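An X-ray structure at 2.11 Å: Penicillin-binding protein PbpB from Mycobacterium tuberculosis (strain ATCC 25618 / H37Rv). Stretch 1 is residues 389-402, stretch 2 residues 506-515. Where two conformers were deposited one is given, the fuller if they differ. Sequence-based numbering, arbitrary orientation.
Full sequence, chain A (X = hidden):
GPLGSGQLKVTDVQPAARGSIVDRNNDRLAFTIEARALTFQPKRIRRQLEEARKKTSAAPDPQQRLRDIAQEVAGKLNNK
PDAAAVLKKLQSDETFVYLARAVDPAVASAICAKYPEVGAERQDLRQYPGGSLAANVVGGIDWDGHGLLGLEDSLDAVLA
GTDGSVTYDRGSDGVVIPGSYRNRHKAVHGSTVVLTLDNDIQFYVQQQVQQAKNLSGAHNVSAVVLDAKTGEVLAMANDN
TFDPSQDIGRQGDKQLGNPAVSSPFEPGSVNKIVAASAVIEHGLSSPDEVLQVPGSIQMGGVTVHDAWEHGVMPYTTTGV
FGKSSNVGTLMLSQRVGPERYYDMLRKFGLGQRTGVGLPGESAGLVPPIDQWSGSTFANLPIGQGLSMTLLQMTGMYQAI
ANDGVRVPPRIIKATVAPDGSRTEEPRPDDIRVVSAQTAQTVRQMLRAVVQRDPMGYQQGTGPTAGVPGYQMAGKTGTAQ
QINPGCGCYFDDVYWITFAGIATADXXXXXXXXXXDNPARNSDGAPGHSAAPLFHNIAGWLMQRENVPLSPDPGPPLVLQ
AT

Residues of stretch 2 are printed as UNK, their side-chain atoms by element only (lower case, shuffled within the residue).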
# COMPACT_ATOMS: atom_id res chain seq x y z
N THR A 389 2.02 -2.15 7.52
CA THR A 389 0.73 -2.05 6.87
C THR A 389 0.89 -1.95 5.36
O THR A 389 1.97 -1.66 4.83
CB THR A 389 -0.03 -0.84 7.40
OG1 THR A 389 0.66 0.34 7.02
CG2 THR A 389 -0.12 -0.90 8.93
N LEU A 390 -0.21 -2.22 4.66
CA LEU A 390 -0.26 -1.99 3.22
C LEU A 390 0.10 -0.55 2.88
O LEU A 390 0.80 -0.30 1.89
CB LEU A 390 -1.66 -2.33 2.68
CG LEU A 390 -1.75 -2.34 1.15
CD1 LEU A 390 -0.66 -3.24 0.59
CD2 LEU A 390 -3.14 -2.81 0.66
N LEU A 391 -0.38 0.41 3.67
CA LEU A 391 -0.08 1.81 3.37
C LEU A 391 1.41 2.11 3.52
O LEU A 391 2.01 2.81 2.69
CB LEU A 391 -0.91 2.74 4.27
CG LEU A 391 -0.68 4.23 4.05
CD1 LEU A 391 -1.06 4.65 2.62
CD2 LEU A 391 -1.45 5.06 5.09
N GLN A 392 2.02 1.62 4.61
CA GLN A 392 3.47 1.75 4.79
C GLN A 392 4.23 1.11 3.63
O GLN A 392 5.19 1.69 3.11
CB GLN A 392 3.89 1.09 6.10
CG GLN A 392 3.53 1.88 7.35
CD GLN A 392 3.92 1.15 8.61
OE1 GLN A 392 3.81 -0.08 8.67
NE2 GLN A 392 4.35 1.89 9.64
N MET A 393 3.85 -0.11 3.26
CA MET A 393 4.51 -0.79 2.14
C MET A 393 4.43 0.06 0.88
O MET A 393 5.45 0.32 0.23
CB MET A 393 3.85 -2.16 1.91
CG MET A 393 4.47 -3.00 0.80
SD MET A 393 3.47 -4.47 0.45
CE MET A 393 2.52 -3.91 -0.97
N THR A 394 3.23 0.51 0.54
CA THR A 394 3.04 1.36 -0.63
C THR A 394 3.82 2.67 -0.49
O THR A 394 4.34 3.20 -1.47
CB THR A 394 1.55 1.63 -0.83
OG1 THR A 394 0.86 0.37 -0.82
CG2 THR A 394 1.29 2.31 -2.14
N GLY A 395 3.91 3.21 0.73
CA GLY A 395 4.64 4.45 0.93
C GLY A 395 6.13 4.30 0.67
O GLY A 395 6.78 5.25 0.21
N MET A 396 6.68 3.12 0.94
CA MET A 396 8.08 2.84 0.61
C MET A 396 8.34 3.01 -0.87
O MET A 396 9.35 3.61 -1.27
CB MET A 396 8.45 1.41 1.02
CG MET A 396 8.68 1.21 2.49
SD MET A 396 9.91 -0.08 2.78
CE MET A 396 9.04 -1.57 2.30
N TYR A 397 7.47 2.44 -1.70
CA TYR A 397 7.67 2.51 -3.14
C TYR A 397 7.39 3.92 -3.66
O TYR A 397 7.95 4.33 -4.68
CB TYR A 397 6.81 1.45 -3.84
CG TYR A 397 7.42 0.07 -3.68
CD1 TYR A 397 7.45 -0.56 -2.44
CD2 TYR A 397 8.01 -0.59 -4.77
CE1 TYR A 397 8.04 -1.82 -2.28
CE2 TYR A 397 8.61 -1.84 -4.61
CZ TYR A 397 8.62 -2.45 -3.36
OH TYR A 397 9.19 -3.69 -3.19
N GLN A 398 6.56 4.68 -2.93
CA GLN A 398 6.35 6.09 -3.28
C GLN A 398 7.65 6.88 -3.16
O GLN A 398 7.90 7.79 -3.98
CB GLN A 398 5.27 6.69 -2.39
CG GLN A 398 4.92 8.13 -2.74
CD GLN A 398 5.87 9.11 -2.10
OE1 GLN A 398 6.48 8.82 -1.07
NE2 GLN A 398 6.02 10.27 -2.72
N ALA A 399 8.47 6.58 -2.15
CA ALA A 399 9.74 7.28 -1.99
C ALA A 399 10.61 7.10 -3.23
O ALA A 399 11.23 8.06 -3.71
CB ALA A 399 10.49 6.75 -0.76
N ILE A 400 10.68 5.87 -3.73
CA ILE A 400 11.49 5.57 -4.90
C ILE A 400 10.85 6.15 -6.16
O ILE A 400 11.54 6.63 -7.06
CB ILE A 400 11.66 4.04 -4.99
CG1 ILE A 400 12.56 3.54 -3.86
CG2 ILE A 400 12.16 3.62 -6.38
CD1 ILE A 400 13.98 4.15 -3.90
N ALA A 401 9.51 6.12 -6.22
CA ALA A 401 8.81 6.74 -7.34
C ALA A 401 9.10 8.24 -7.41
O ALA A 401 9.25 8.81 -8.50
CB ALA A 401 7.31 6.50 -7.19
N ASN A 402 9.18 8.90 -6.26
CA ASN A 402 9.35 10.35 -6.21
C ASN A 402 10.82 10.74 -6.12
O ASN A 402 11.21 11.63 -5.35
CB ASN A 402 8.55 10.92 -5.03
CG ASN A 402 8.48 12.44 -5.04
OD1 ASN A 402 8.30 13.07 -6.10
ND2 ASN A 402 8.63 13.03 -3.86
N UNK A 506 8.39 7.60 -15.96
CA UNK A 506 7.53 8.72 -15.56
C UNK A 506 6.59 8.26 -14.45
O UNK A 506 5.44 7.88 -14.69
n UNK A 506 4.99 10.83 -17.26
o UNK A 506 6.22 11.15 -15.42
c UNK A 506 6.74 9.25 -16.76
c UNK A 506 5.96 10.50 -16.43
N UNK A 507 7.06 8.29 -13.20
CA UNK A 507 6.21 7.81 -12.09
C UNK A 507 4.99 8.70 -11.89
O UNK A 507 5.11 9.90 -11.65
c UNK A 507 8.53 7.71 -11.49
c UNK A 507 7.16 7.86 -10.88
c UNK A 507 8.44 8.53 -12.76
N UNK A 508 3.82 8.09 -12.02
CA UNK A 508 2.55 8.76 -11.75
C UNK A 508 1.75 8.09 -10.64
O UNK A 508 1.09 8.78 -9.85
c UNK A 508 1.57 10.46 -17.50
n UNK A 508 2.16 10.89 -18.61
c UNK A 508 1.59 8.98 -15.52
n UNK A 508 0.39 10.95 -17.16
n UNK A 508 2.16 9.53 -16.76
c UNK A 508 1.68 8.79 -13.02
c UNK A 508 2.35 9.40 -14.25
N UNK A 509 1.77 6.76 -10.57
CA UNK A 509 0.93 6.00 -9.66
C UNK A 509 1.77 4.95 -8.96
O UNK A 509 2.63 4.31 -9.57
c UNK A 509 -1.98 7.32 -13.10
c UNK A 509 -0.22 5.32 -10.38
o UNK A 509 -3.66 8.99 -13.00
c UNK A 509 -2.84 8.01 -10.97
c UNK A 509 -1.13 6.42 -12.45
c UNK A 509 -1.14 6.30 -11.07
c UNK A 509 -2.82 8.10 -12.35
c UNK A 509 -2.00 7.10 -10.34
N UNK A 510 1.52 4.78 -7.67
CA UNK A 510 2.15 3.73 -6.88
C UNK A 510 1.03 2.84 -6.37
O UNK A 510 0.04 3.33 -5.81
c UNK A 510 2.98 4.33 -5.73
c UNK A 510 3.85 5.47 -6.25
c UNK A 510 3.82 3.25 -5.06
N UNK A 511 1.16 1.53 -6.59
CA UNK A 511 0.10 0.58 -6.31
C UNK A 511 0.63 -0.49 -5.38
O UNK A 511 1.62 -1.15 -5.70
c UNK A 511 -1.24 0.61 -9.94
c UNK A 511 -0.45 -0.04 -7.60
c UNK A 511 -1.02 1.04 -8.51
c UNK A 511 -1.51 -1.11 -7.23
N UNK A 512 -0.04 -0.69 -4.24
CA UNK A 512 0.29 -1.77 -3.31
C UNK A 512 -0.90 -2.68 -3.10
O UNK A 512 -2.03 -2.21 -2.95
N UNK A 513 -0.65 -3.99 -3.09
CA UNK A 513 -1.70 -5.01 -3.03
C UNK A 513 -1.28 -6.07 -2.02
O UNK A 513 -0.10 -6.43 -1.94
c UNK A 513 -1.92 -5.68 -4.42
c UNK A 513 -2.44 -4.68 -5.45
c UNK A 513 -2.15 -5.13 -6.87
c UNK A 513 -2.90 -6.88 -4.33
N UNK A 514 -2.24 -6.60 -1.27
CA UNK A 514 -1.97 -7.76 -0.44
C UNK A 514 -3.16 -8.72 -0.51
O UNK A 514 -4.31 -8.29 -0.52
c UNK A 514 -1.67 -7.38 1.02
c UNK A 514 -3.09 -8.38 3.97
c UNK A 514 -1.30 -8.58 1.88
s UNK A 514 -2.73 -9.45 2.58
N UNK A 515 -2.85 -10.01 -0.59
CA UNK A 515 -3.83 -11.10 -0.59
C UNK A 515 -3.56 -12.01 0.59
O UNK A 515 -2.43 -12.48 0.75
c UNK A 515 -3.35 -10.33 -3.63
c UNK A 515 -4.35 -11.30 -3.13
c UNK A 515 -4.64 -12.35 -4.19
c UNK A 515 -3.77 -11.94 -1.86

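Position 506 carries two carbons, the second bearing one oxygen and one nitrogen, and its CA-to-CB bond points away from the helix, without contact. A short carboxamide of this kind is Asn506. At position 507, three carbons close a ring onto the backbone nitrogen, and CB lies 3.9 Å from CB of Ala401; this is Pro507, whose CG also packs 3.3 Å from Ala401 O at the end of the helix. Position 508 extends three carbons and a nitrogen to a carbon carrying two further nitrogens, ending in a guanidinium group; the CA-to-CB bond points away from stretch 1 and the side chain makes no contact with it, hence Arg508.

The strand begins at position 509, where one carbon leads to a six-carbon ring bearing a single oxygen. The side chain points away and makes no contact with the helix: Tyr509. Position 510 has three carbons, forked at CB, and faces the helix. Its two methyl groups reach Tyr397 and Ala401, and the residue is Val510. CG1 sits 3.7 Å from Tyr397 CB and 3.6 Å from Thr394 O, while CG2 lies 3.7 Å from Ala401 CB. Position 511 has four carbons, forked at the first with one arm two carbons long, and points away; this is Ile511.

No side-chain atom is present at position 512, which is therefore Gly512. Its CA comes within 3.3 Å of Thr394 OG1, and an ideal CB would fall 2.0 Å from that same oxygen, a clash. Position 513 repeats the four-carbon pattern forked at the first atom and again points away: Ile513, which meets the helix through its backbone, with N 3.8 Å from Leu390 CD1 and O 3.8 Å from Met393 CE. At position 514 an unbranched chain of two carbons, a sulfur and a terminal carbon starts toward the helix, CB lying 4.3 Å from Leu390 CD1, but its end leads away; this is Met514. Position 515 has four carbons forked at the second, out of reach of stretch 1: Leu515.

The helix and strand run at 149°, approaching to 7.7 Å between axes, and no hydrogen bond joins them. The contact is instead one of packing, with alternate strand residues facing the helix. Val510 has the largest covered area, fitting against Thr394, Tyr397, Gln398 and Ala401. At Gly512 the bare backbone lets Thr394 approach closely, CA to CA 5.0 Å. The hydroxyl of Thr394 donates from OG1 to Leu390 O (2.8 Å), so its polar group is satisfied within the helix while it lies against the strand.

Stretch 2 506-515: NPRYVIGIML
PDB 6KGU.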